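Local structure of phosphoacetylglucosamine mutase (Aspergillus lentulus, 5O9X) at residues A[31-36]-A[69-74]; A[64-69]-A[76-81]; A[37-42]-A[139-144]; A[132-137]-A[159-164]. The protein interconverts N-acetylglucosamine 6-phosphate and N-acetylglucosamine 1-phosphate, probably by way of a sugar bisphosphate intermediate. The protein carries 1 engineered substitution. All coordinates share one frame; numbering follows the deposited sequence.

Interaction 1: A[31-36]-A[69-74]; sequences GFRMKA and AHNPAE. Unlike the reference sequence in segment 31-36: K35 (reference Arg). Engineered in segment 69-74: A69 (natural residue Ser). With G16 (1,6-di-O-phosphono-alpha-D-glucopyranose), chain B.
R33 and N71 meet with their flat ends turned steeply against each other. The guanidinium and amide planes lie 81° apart. R33 NH1 gives a hydrogen bond of 3.1 Å to N71 OD1 and reaches that oxygen from above the carbonyl plane. R33 CD lies 3.4 Å from N71 ND2, whose own hydrogen bonds go to D75 and to T509 O. R33 CG is anti to the backbone N (chi1 -163°), the chain bends at chi3, and the guanidinium meets the phosphate on O1 of G16. R33 NH2 donates to G16 O1X at 2.7 Å, nearly straight at 171°. R33 NH1 donates to G16 O2X at 2.8 Å. The ring of H70 meets O2X at its edge, in plane, and ND1 donates to it over 2.7 Å. The backbone N of H70 adds a weak bond, so three donors converge on O2X. E510 takes the NE2 side of the ring. The CB of A69, an engineered residue (serine in nature), lies 3.1 Å from O2X. Farther along, K35 and E74, both exposed, cross obliquely and make a long salt bridge, while A36 N bonds to E74 O. R33, A69 and H70 belong to the ligand pocket seen here. The 69-74 loop probably corresponds to the catalytic serine loop of the alpha-D-phosphohexomutases, consistent with the phosphate of G16 lying beside it.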
# COMPACT_ATOMS: atom_id res chain seq x y z
N GLY A 31 -10.05 3.77 2.79
CA GLY A 31 -11.21 3.05 3.36
C GLY A 31 -11.46 3.61 4.75
O GLY A 31 -10.57 4.27 5.31
N PHE A 32 -12.63 3.34 5.33
CA PHE A 32 -12.97 3.86 6.62
C PHE A 32 -11.92 3.40 7.64
O PHE A 32 -11.51 2.23 7.63
CB PHE A 32 -14.33 3.33 7.06
CG PHE A 32 -15.45 3.71 6.10
CD1 PHE A 32 -15.94 5.03 6.05
CD2 PHE A 32 -15.99 2.75 5.24
CE1 PHE A 32 -16.93 5.37 5.13
CE2 PHE A 32 -17.01 3.08 4.33
CZ PHE A 32 -17.49 4.40 4.30
N ARG A 33 -11.49 4.33 8.48
CA ARG A 33 -10.47 4.05 9.47
C ARG A 33 -10.63 5.01 10.65
O ARG A 33 -10.73 6.22 10.46
CB ARG A 33 -9.10 4.29 8.78
CG ARG A 33 -7.99 3.65 9.58
CD ARG A 33 -6.71 3.75 8.75
NE ARG A 33 -6.65 2.88 7.57
CZ ARG A 33 -5.49 2.79 6.84
NH1 ARG A 33 -4.35 3.39 7.30
NH2 ARG A 33 -5.38 2.00 5.75
N MET A 34 -10.63 4.49 11.86
CA MET A 34 -10.91 5.31 13.02
C MET A 34 -10.68 4.49 14.27
O MET A 34 -10.36 3.28 14.17
CB MET A 34 -12.39 5.77 12.98
CG MET A 34 -13.37 4.62 13.09
SD MET A 34 -14.99 5.03 12.40
CE MET A 34 -14.78 5.12 10.62
N LYS A 35 -10.89 5.11 15.45
CA LYS A 35 -10.83 4.35 16.70
C LYS A 35 -11.82 3.19 16.63
O LYS A 35 -12.97 3.38 16.21
CB LYS A 35 -11.00 5.24 17.98
CG LYS A 35 -10.38 4.62 19.21
CD LYS A 35 -10.44 5.56 20.40
CE LYS A 35 -10.44 4.80 21.73
NZ LYS A 35 -9.98 5.76 22.78
N ALA A 36 -11.38 2.00 17.05
CA ALA A 36 -12.11 0.74 16.77
C ALA A 36 -13.47 0.73 17.46
O ALA A 36 -14.39 0.08 16.96
CB ALA A 36 -11.31 -0.47 17.20
N ALA A 69 -3.82 -0.91 9.16
CA ALA A 69 -2.49 -0.82 8.42
C ALA A 69 -1.37 -0.14 9.24
O ALA A 69 -0.97 -0.71 10.26
CB ALA A 69 -2.72 -0.10 7.11
N HIS A 70 -0.91 1.10 8.90
CA HIS A 70 0.16 1.76 9.65
C HIS A 70 -0.32 2.41 10.97
O HIS A 70 0.52 2.80 11.82
CB HIS A 70 0.83 2.92 8.80
CG HIS A 70 0.09 4.22 8.86
ND1 HIS A 70 -0.95 4.52 7.98
CD2 HIS A 70 0.21 5.29 9.68
CE1 HIS A 70 -1.42 5.72 8.26
NE2 HIS A 70 -0.73 6.21 9.29
N ASN A 71 -1.65 2.56 11.11
CA ASN A 71 -2.23 3.26 12.31
C ASN A 71 -1.91 2.61 13.68
O ASN A 71 -1.64 1.38 13.76
CB ASN A 71 -3.76 3.43 12.22
CG ASN A 71 -4.16 4.46 11.13
OD1 ASN A 71 -3.58 4.49 10.05
ND2 ASN A 71 -5.19 5.27 11.43
N PRO A 72 -2.00 3.43 14.74
CA PRO A 72 -1.74 2.85 16.08
C PRO A 72 -2.78 1.73 16.36
O PRO A 72 -3.88 1.68 15.72
CB PRO A 72 -1.94 4.08 17.05
CG PRO A 72 -1.60 5.30 16.15
CD PRO A 72 -2.24 4.93 14.81
N ALA A 73 -2.42 0.84 17.28
CA ALA A 73 -3.21 -0.37 17.63
C ALA A 73 -4.67 -0.10 18.00
O ALA A 73 -5.49 -1.00 17.76
CB ALA A 73 -2.51 -1.12 18.81
N GLU A 74 -5.00 1.09 18.56
CA GLU A 74 -6.39 1.32 19.02
C GLU A 74 -7.32 1.53 17.81
O GLU A 74 -8.56 1.49 17.95
CB GLU A 74 -6.48 2.59 19.89
CG GLU A 74 -6.21 3.88 19.08
CD GLU A 74 -6.31 5.17 19.91
OE1 GLU A 74 -6.80 5.13 21.07
OE2 GLU A 74 -5.90 6.23 19.39
C1 G16 B . -2.61 4.41 3.37
C2 G16 B . -2.66 4.42 1.84
C3 G16 B . -1.35 5.06 1.27
C4 G16 B . -1.05 6.45 1.80
C5 G16 B . -1.01 6.37 3.32
C6 G16 B . -1.00 7.71 4.02
O1 G16 B . -1.52 3.59 3.79
O2 G16 B . -2.90 3.11 1.25
O3 G16 B . -1.44 4.99 -0.10
O4 G16 B . 0.26 7.02 1.36
O5 G16 B . -2.23 5.82 3.86
O6 G16 B . -2.26 8.42 3.62
P G16 B . -2.60 9.85 4.30
O1P G16 B . -1.36 10.77 4.16
O2P G16 B . -2.86 9.60 5.80
O3P G16 B . -3.90 10.39 3.67
P' G16 B . -1.71 2.27 4.74
O1X G16 B . -3.06 1.60 4.34
O2X G16 B . -1.89 2.78 6.20
O3X G16 B . -0.46 1.46 4.68

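Interaction 2: A[64-69]-A[76-81]; sequences VMVTAA and NGVKLV. Engineered in segment 64-69: A69 (natural residue Ser). With G16 (1,6-di-O-phosphono-alpha-D-glucopyranose), chain B.
V66 holds CG1 anti to its backbone N (chi1 177°). CG of N76 is swung away from a staggered position (chi1 -146°), and its OD1 lies beside V66 and T67. The two side chains of V66 and N76 cross at about a right angle, and V66 CG1 lies 3.6 Å from N76 OD1. The same oxygen comes within 3.1 Å of T67 CA and accepts a hydrogen bond from the backbone N of G77. N76 ND2 is gripped by S137 OG and by a water that also lies within hydrogen-bonding distance of V66 O. The backbones form an antiparallel hairpin. M65 and K79 are its hydrogen-bonded pair: each N donates to the other's O at 2.9 Å. V64 with L80 and V66 with V78 are non-hydrogen-bonded pairs, and their side chains share one sheet face. There V66 CG2 packs 4.3 Å from V78 CG1, and V64 CG2 lies 4.2 Å from L80 CD2. Beyond V66 the regular strand ends. T67 N still donates to G77 O, but bent, at 134°. T67 OG1 accepts from A69 N at 2.8 Å, an ST turn, and is also bonded to D133. This turn leads to A69, engineered from serine. A68 CB rests on the backbone of N76, 3.5 Å from its CA. Within the five-stranded sheet, strand 127-132 lies beyond 61-66, and strand 32-35 beyond 75-81. Helices 40-56 and 138-151 cover the face of V64, V66, V78 and L80. Helix 164-176 touches M65 and K79 on the other face.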
# COMPACT_ATOMS: atom_id res chain seq x y z
N VAL A 64 -12.97 -8.07 1.62
CA VAL A 64 -12.99 -7.06 2.64
C VAL A 64 -11.79 -7.34 3.56
O VAL A 64 -11.68 -8.43 4.04
CB VAL A 64 -14.29 -7.13 3.49
CG1 VAL A 64 -14.27 -6.03 4.54
CG2 VAL A 64 -15.53 -6.86 2.61
N MET A 65 -10.92 -6.37 3.77
CA MET A 65 -9.78 -6.56 4.69
C MET A 65 -10.06 -5.68 5.91
O MET A 65 -10.29 -4.46 5.74
CB MET A 65 -8.48 -6.08 4.02
CG MET A 65 -7.23 -6.23 4.91
SD MET A 65 -6.84 -7.97 5.20
CE MET A 65 -5.64 -7.75 6.51
N VAL A 66 -10.04 -6.26 7.10
CA VAL A 66 -10.29 -5.47 8.30
C VAL A 66 -8.89 -5.12 8.90
O VAL A 66 -8.21 -5.99 9.42
CB VAL A 66 -11.15 -6.21 9.32
CG1 VAL A 66 -11.32 -5.35 10.61
CG2 VAL A 66 -12.51 -6.56 8.63
N THR A 67 -8.47 -3.85 8.75
CA THR A 67 -7.18 -3.45 9.21
C THR A 67 -7.21 -1.92 9.22
O THR A 67 -7.93 -1.28 8.45
CB THR A 67 -6.03 -3.94 8.21
OG1 THR A 67 -4.79 -3.52 8.74
CG2 THR A 67 -6.15 -3.31 6.78
N ALA A 68 -6.40 -1.35 10.10
CA ALA A 68 -5.98 0.05 9.99
C ALA A 68 -4.47 0.19 9.62
O ALA A 68 -3.93 1.30 9.73
CB ALA A 68 -6.35 0.86 11.24
N ALA A 69 -3.82 -0.91 9.16
CA ALA A 69 -2.49 -0.82 8.42
C ALA A 69 -1.37 -0.14 9.24
O ALA A 69 -0.97 -0.71 10.26
CB ALA A 69 -2.72 -0.10 7.11
N ASN A 76 -8.99 0.63 13.89
CA ASN A 76 -9.17 -0.41 12.92
C ASN A 76 -9.85 0.21 11.71
O ASN A 76 -10.00 1.47 11.65
CB ASN A 76 -9.93 -1.66 13.48
CG ASN A 76 -9.41 -2.96 12.84
OD1 ASN A 76 -8.89 -2.91 11.71
ND2 ASN A 76 -9.50 -4.13 13.56
N GLY A 77 -10.15 -0.58 10.71
CA GLY A 77 -10.71 -0.02 9.50
C GLY A 77 -11.11 -1.10 8.57
O GLY A 77 -10.91 -2.31 8.82
N VAL A 78 -11.66 -0.71 7.44
CA VAL A 78 -12.19 -1.75 6.51
C VAL A 78 -12.00 -1.24 5.13
O VAL A 78 -12.58 -0.17 4.79
CB VAL A 78 -13.72 -2.01 6.64
CG1 VAL A 78 -14.04 -3.39 6.19
CG2 VAL A 78 -14.22 -1.87 8.03
N LYS A 79 -11.16 -1.99 4.39
CA LYS A 79 -10.86 -1.81 2.94
C LYS A 79 -11.57 -2.76 1.97
O LYS A 79 -11.48 -4.00 2.13
CB LYS A 79 -9.39 -2.11 2.76
CG LYS A 79 -8.89 -1.28 1.61
CD LYS A 79 -7.41 -1.39 1.43
CE LYS A 79 -7.07 -2.66 0.69
NZ LYS A 79 -5.62 -2.59 0.42
N LEU A 80 -12.25 -2.22 0.94
CA LEU A 80 -12.83 -3.08 -0.11
C LEU A 80 -11.86 -3.44 -1.29
O LEU A 80 -11.07 -2.62 -1.74
CB LEU A 80 -14.15 -2.55 -0.58
CG LEU A 80 -15.13 -2.65 0.60
CD1 LEU A 80 -15.56 -1.25 1.04
CD2 LEU A 80 -16.29 -3.51 0.14
N VAL A 81 -11.98 -4.67 -1.77
CA VAL A 81 -11.11 -5.21 -2.83
C VAL A 81 -12.01 -5.69 -3.99
O VAL A 81 -12.83 -6.56 -3.81
CB VAL A 81 -10.22 -6.40 -2.35
CG1 VAL A 81 -9.24 -6.83 -3.49
CG2 VAL A 81 -9.42 -5.99 -1.12
C1 G16 B . -2.61 4.41 3.37
C2 G16 B . -2.66 4.42 1.84
C3 G16 B . -1.35 5.06 1.27
C4 G16 B . -1.05 6.45 1.80
C5 G16 B . -1.01 6.37 3.32
C6 G16 B . -1.00 7.71 4.02
O1 G16 B . -1.52 3.59 3.79
O2 G16 B . -2.90 3.11 1.25
O3 G16 B . -1.44 4.99 -0.10
O4 G16 B . 0.26 7.02 1.36
O5 G16 B . -2.23 5.82 3.86
O6 G16 B . -2.26 8.42 3.62
P G16 B . -2.60 9.85 4.30
O1P G16 B . -1.36 10.77 4.16
O2P G16 B . -2.86 9.60 5.80
O3P G16 B . -3.90 10.39 3.67
P' G16 B . -1.71 2.27 4.74
O1X G16 B . -3.06 1.60 4.34
O2X G16 B . -1.89 2.78 6.20
O3X G16 B . -0.46 1.46 4.68
O HOH W 1 -8.28 -6.40 12.49

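Interaction 3: A[37-42]-A[139-144]; sequences DLLNTV and SRLIGV. Unlike the reference sequence in segment 139-144: I142 (reference Val).
N40 and L141 mark the closest backbone approach between two helices of the alpha/beta/alpha domain I, 40-56 and 138-151, with their CA atoms 6.4 Å apart. The packed part lies toward the sheet. L39 and L141 cross at about a right angle, and L39 CB sits 3.8 Å from L141 CD2. L141 CD2 also comes to 3.5 Å from N40 OD1. V144 closes in from the next turn of its helix. Its CG1 lies 3.3 Å from the backbone O of N40, and its CG2 faces N40 OD1. L39 also packs on M34, and L141 on V66, so this side continues into the sheet core. The other side is looser and faces solvent. D37 and R140 are both exposed, and D37 adds little more than its CA, 4.4 Å from R140 NH1. The R140 chain is bent at chi2 and chi3 and crosses the N40 side chain at about a right angle. The amide and guanidinium planes stand 64° apart. R140 NH1 bonds to both A36 O and N40 OD1, so it ties the chain leading into helix 40-56 at two points. R140 NH1 donates to N40 OD1 at 3.0 Å; this oxygen lies in the guanidinium plane, while the donor stands 49° out of the amide's carbonyl plane.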
# COMPACT_ATOMS: atom_id res chain seq x y z
N ASP A 37 -13.61 1.48 18.58
CA ASP A 37 -14.96 1.47 19.26
C ASP A 37 -16.05 2.20 18.45
O ASP A 37 -17.24 2.09 18.78
CB ASP A 37 -14.91 1.95 20.72
CG ASP A 37 -14.35 3.37 20.87
OD1 ASP A 37 -14.08 4.07 19.85
OD2 ASP A 37 -14.17 3.79 22.04
N LEU A 38 -15.65 2.93 17.40
CA LEU A 38 -16.60 3.61 16.52
C LEU A 38 -17.08 2.81 15.33
O LEU A 38 -17.99 3.26 14.60
CB LEU A 38 -16.02 4.91 15.98
CG LEU A 38 -15.61 5.94 17.02
CD1 LEU A 38 -14.87 7.14 16.38
CD2 LEU A 38 -16.79 6.35 17.93
N LEU A 39 -16.50 1.62 15.13
CA LEU A 39 -16.62 0.93 13.87
C LEU A 39 -17.83 -0.01 13.62
O LEU A 39 -18.10 -0.35 12.46
CB LEU A 39 -15.31 0.19 13.57
CG LEU A 39 -14.30 1.17 12.96
CD1 LEU A 39 -12.91 0.55 13.16
CD2 LEU A 39 -14.61 1.44 11.46
N ASN A 40 -18.58 -0.45 14.64
CA ASN A 40 -19.59 -1.50 14.32
C ASN A 40 -20.54 -1.17 13.12
O ASN A 40 -20.71 -2.00 12.20
CB ASN A 40 -20.46 -1.78 15.56
CG ASN A 40 -19.76 -2.66 16.57
OD1 ASN A 40 -18.64 -3.19 16.35
ND2 ASN A 40 -20.37 -2.78 17.71
N THR A 41 -21.17 0.00 13.15
CA THR A 41 -22.21 0.26 12.15
C THR A 41 -21.56 0.46 10.77
O THR A 41 -22.16 0.16 9.73
CB THR A 41 -23.11 1.42 12.55
OG1 THR A 41 -22.39 2.67 12.57
CG2 THR A 41 -23.70 1.17 13.94
N VAL A 42 -20.33 0.96 10.78
CA VAL A 42 -19.54 1.18 9.57
C VAL A 42 -19.28 -0.16 8.86
O VAL A 42 -19.52 -0.29 7.65
CB VAL A 42 -18.18 1.88 9.87
CG1 VAL A 42 -17.36 2.01 8.61
CG2 VAL A 42 -18.41 3.29 10.36
N SER A 139 -11.75 -9.50 15.60
CA SER A 139 -12.77 -10.59 15.74
C SER A 139 -14.22 -10.03 15.87
O SER A 139 -15.10 -10.50 15.15
CB SER A 139 -12.47 -11.49 16.95
OG SER A 139 -13.52 -12.46 17.08
N ARG A 140 -14.45 -9.08 16.78
CA ARG A 140 -15.77 -8.39 16.93
C ARG A 140 -16.24 -7.88 15.59
O ARG A 140 -17.39 -8.11 15.21
CB ARG A 140 -15.76 -7.19 17.94
CG ARG A 140 -17.17 -6.68 18.36
CD ARG A 140 -17.40 -5.14 18.35
NE ARG A 140 -16.19 -4.56 18.81
CZ ARG A 140 -15.55 -3.46 18.45
NH1 ARG A 140 -16.00 -2.46 17.65
NH2 ARG A 140 -14.40 -3.34 19.08
N LEU A 141 -15.37 -7.11 14.90
CA LEU A 141 -15.72 -6.57 13.56
C LEU A 141 -16.03 -7.62 12.49
O LEU A 141 -17.01 -7.47 11.71
CB LEU A 141 -14.69 -5.52 13.07
CG LEU A 141 -14.50 -4.31 14.04
CD1 LEU A 141 -13.34 -3.38 13.60
CD2 LEU A 141 -15.80 -3.52 14.28
N ILE A 142 -15.24 -8.67 12.41
CA ILE A 142 -15.59 -9.85 11.57
C ILE A 142 -17.03 -10.47 11.94
O ILE A 142 -17.77 -10.86 11.04
CB ILE A 142 -14.39 -10.89 11.63
CG1 ILE A 142 -13.42 -10.71 10.47
CG2 ILE A 142 -14.77 -12.35 11.72
CD1 ILE A 142 -13.52 -9.46 9.69
N GLY A 143 -17.35 -10.55 13.23
CA GLY A 143 -18.74 -10.87 13.69
C GLY A 143 -19.78 -9.97 13.05
O GLY A 143 -20.81 -10.45 12.55
N VAL A 144 -19.52 -8.66 13.03
CA VAL A 144 -20.48 -7.69 12.46
C VAL A 144 -20.59 -7.89 10.97
O VAL A 144 -21.75 -7.94 10.39
CB VAL A 144 -20.09 -6.20 12.75
CG1 VAL A 144 -21.07 -5.24 12.04
CG2 VAL A 144 -19.99 -5.89 14.25

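Interaction 4: A[132-137]-A[159-164]; sequences RDTRAS and MKFMTT. Unlike the reference sequence in segment 159-164: F161 (reference Tyr).
R132 and F161 pair as neighbours on parallel strands, and the arginine side chain crosses the phenylalanine ring obliquely, with NE over one face. From CB, CG lies between the backbone N and the carbonyl carbon (chi1 58°), 3.7 Å from K160 O. The chain then extends through CD, which packs on I142, to NE. R132 CZ sits 4.7 Å from the centroid of the F161 ring, an off-centre cation-pi contact with the planes 56° apart. At the tip R132 NH2 reaches F161 CZ at 3.8 Å and donates to a water held also by K160 NZ. NH1 donates to a second water, which bonds to K160 O. K160 runs alongside, pointing the same way, and its NZ comes within 3.8 Å of R132 NH1. The two like charges are bridged by water, and D158 forms a salt bridge with K160 that probably offsets them. At the ring edge F161 CD1 meets D133 O at 3.3 Å. The backbones bond twice: R132 N to K160 O and M162 N to R132 O. D133 OD1 accepts from R135 N, an Asx turn, and OD2 forms a salt bridge with R135 NE and a hydrogen bond with T67 OG1. Strand 155-161 is the outer strand of the sheet beside 127-132. The two segments lead into helices 138-151 and 164-176. M162 packs on the latter helix.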
# COMPACT_ATOMS: atom_id res chain seq x y z
N ARG A 132 -8.33 -10.37 8.32
CA ARG A 132 -8.07 -9.28 9.19
C ARG A 132 -6.62 -9.38 9.62
O ARG A 132 -6.01 -10.47 9.51
CB ARG A 132 -8.96 -9.40 10.47
CG ARG A 132 -8.78 -10.71 11.29
CD ARG A 132 -10.11 -11.06 12.08
NE ARG A 132 -9.97 -12.11 13.16
CZ ARG A 132 -10.53 -13.30 13.35
NH1 ARG A 132 -11.33 -13.99 12.44
NH2 ARG A 132 -10.20 -13.88 14.51
N ASP A 133 -6.08 -8.27 10.10
CA ASP A 133 -4.73 -8.31 10.69
C ASP A 133 -4.94 -8.70 12.21
O ASP A 133 -6.01 -9.19 12.56
CB ASP A 133 -3.97 -6.96 10.48
CG ASP A 133 -4.61 -5.80 11.22
OD1 ASP A 133 -5.55 -6.02 12.04
OD2 ASP A 133 -4.16 -4.62 10.99
N THR A 134 -3.93 -8.46 13.06
CA THR A 134 -3.91 -8.99 14.41
C THR A 134 -4.62 -8.10 15.44
O THR A 134 -4.56 -8.42 16.64
CB THR A 134 -2.46 -9.26 14.90
OG1 THR A 134 -1.68 -8.03 14.77
CG2 THR A 134 -1.82 -10.42 14.09
N ARG A 135 -5.21 -6.97 14.98
CA ARG A 135 -5.68 -5.94 15.88
C ARG A 135 -6.76 -6.54 16.87
O ARG A 135 -7.47 -7.45 16.49
CB ARG A 135 -6.30 -4.75 15.12
CG ARG A 135 -5.22 -3.81 14.47
CD ARG A 135 -5.85 -2.92 13.39
NE ARG A 135 -4.66 -2.36 12.69
CZ ARG A 135 -4.03 -1.27 13.14
NH1 ARG A 135 -4.52 -0.53 14.18
NH2 ARG A 135 -2.90 -0.86 12.55
N ALA A 136 -6.83 -6.01 18.08
CA ALA A 136 -7.66 -6.65 19.13
C ALA A 136 -9.13 -6.63 18.74
O ALA A 136 -9.89 -7.61 19.02
CB ALA A 136 -7.49 -5.91 20.40
N SER A 137 -9.54 -5.55 18.09
CA SER A 137 -10.96 -5.43 17.65
C SER A 137 -11.35 -6.24 16.45
O SER A 137 -12.54 -6.22 16.07
CB SER A 137 -11.28 -3.96 17.29
OG SER A 137 -10.36 -3.45 16.31
N MET A 159 -11.16 -15.90 5.88
CA MET A 159 -9.76 -16.38 5.80
C MET A 159 -8.93 -16.16 7.04
O MET A 159 -7.69 -16.31 6.95
CB MET A 159 -8.99 -15.81 4.63
CG MET A 159 -9.66 -15.95 3.27
SD MET A 159 -9.72 -17.68 2.83
CE MET A 159 -8.01 -18.01 2.32
N LYS A 160 -9.54 -15.72 8.14
CA LYS A 160 -8.83 -15.56 9.46
C LYS A 160 -7.75 -14.44 9.35
O LYS A 160 -8.08 -13.37 8.81
CB LYS A 160 -8.26 -16.89 10.03
CG LYS A 160 -9.35 -18.05 10.13
CD LYS A 160 -10.43 -17.52 11.04
CE LYS A 160 -11.49 -18.51 11.46
NZ LYS A 160 -12.44 -17.60 12.20
N PHE A 161 -6.52 -14.70 9.84
CA PHE A 161 -5.47 -13.71 9.83
C PHE A 161 -4.66 -13.81 8.53
O PHE A 161 -4.07 -14.89 8.21
CB PHE A 161 -4.51 -13.95 11.03
CG PHE A 161 -5.18 -13.73 12.36
CD1 PHE A 161 -5.30 -12.44 12.90
CD2 PHE A 161 -5.75 -14.80 13.04
CE1 PHE A 161 -5.95 -12.22 14.16
CE2 PHE A 161 -6.41 -14.59 14.28
CZ PHE A 161 -6.47 -13.33 14.86
N MET A 162 -4.55 -12.69 7.83
CA MET A 162 -3.72 -12.62 6.62
C MET A 162 -3.19 -11.21 6.50
O MET A 162 -3.74 -10.26 7.09
CB MET A 162 -4.58 -12.96 5.36
CG MET A 162 -5.10 -14.42 5.32
SD MET A 162 -5.31 -15.08 3.64
CE MET A 162 -6.34 -13.88 3.04
N THR A 163 -2.14 -11.05 5.69
CA THR A 163 -1.60 -9.70 5.40
C THR A 163 -2.57 -9.14 4.37
O THR A 163 -3.36 -9.92 3.77
CB THR A 163 -0.17 -9.80 4.74
OG1 THR A 163 -0.25 -10.41 3.47
CG2 THR A 163 0.81 -10.63 5.60
N THR A 164 -2.61 -7.82 4.23
CA THR A 164 -3.43 -7.21 3.19
C THR A 164 -3.17 -7.79 1.81
O THR A 164 -4.11 -8.12 1.11
CB THR A 164 -3.29 -5.68 3.30
OG1 THR A 164 -3.93 -5.28 4.53
CG2 THR A 164 -4.00 -4.94 2.12
O HOH W 2 -10.84 -12.82 9.61
O HOH W 3 -11.46 -16.63 14.65

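In the fold
From the N terminus, strand 32-35 opens interaction 1, and the turn after it opens interaction 3. Interaction 1 closes at the 69-74 loop and interaction 3 at helix 138-151, so they cross. Interaction 2 joins the strands flanking the 69-74 loop, so it crosses interaction 1 and shares A69. Its hairpin falls within the long loop of interaction 3. Interaction 4 runs from 132-137 to 159-164 and crosses interaction 3. Interaction 2 pairs 61-66 with 75-81, interaction 4 pairs 127-132 with 155-161, and interaction 1 joins edge strand 32-35 to the 69-74 loop; all five strands form one sheet. Interaction 3 joins two helices on one face. R135 links interaction 4 to interaction 1, and D133 to interaction 2.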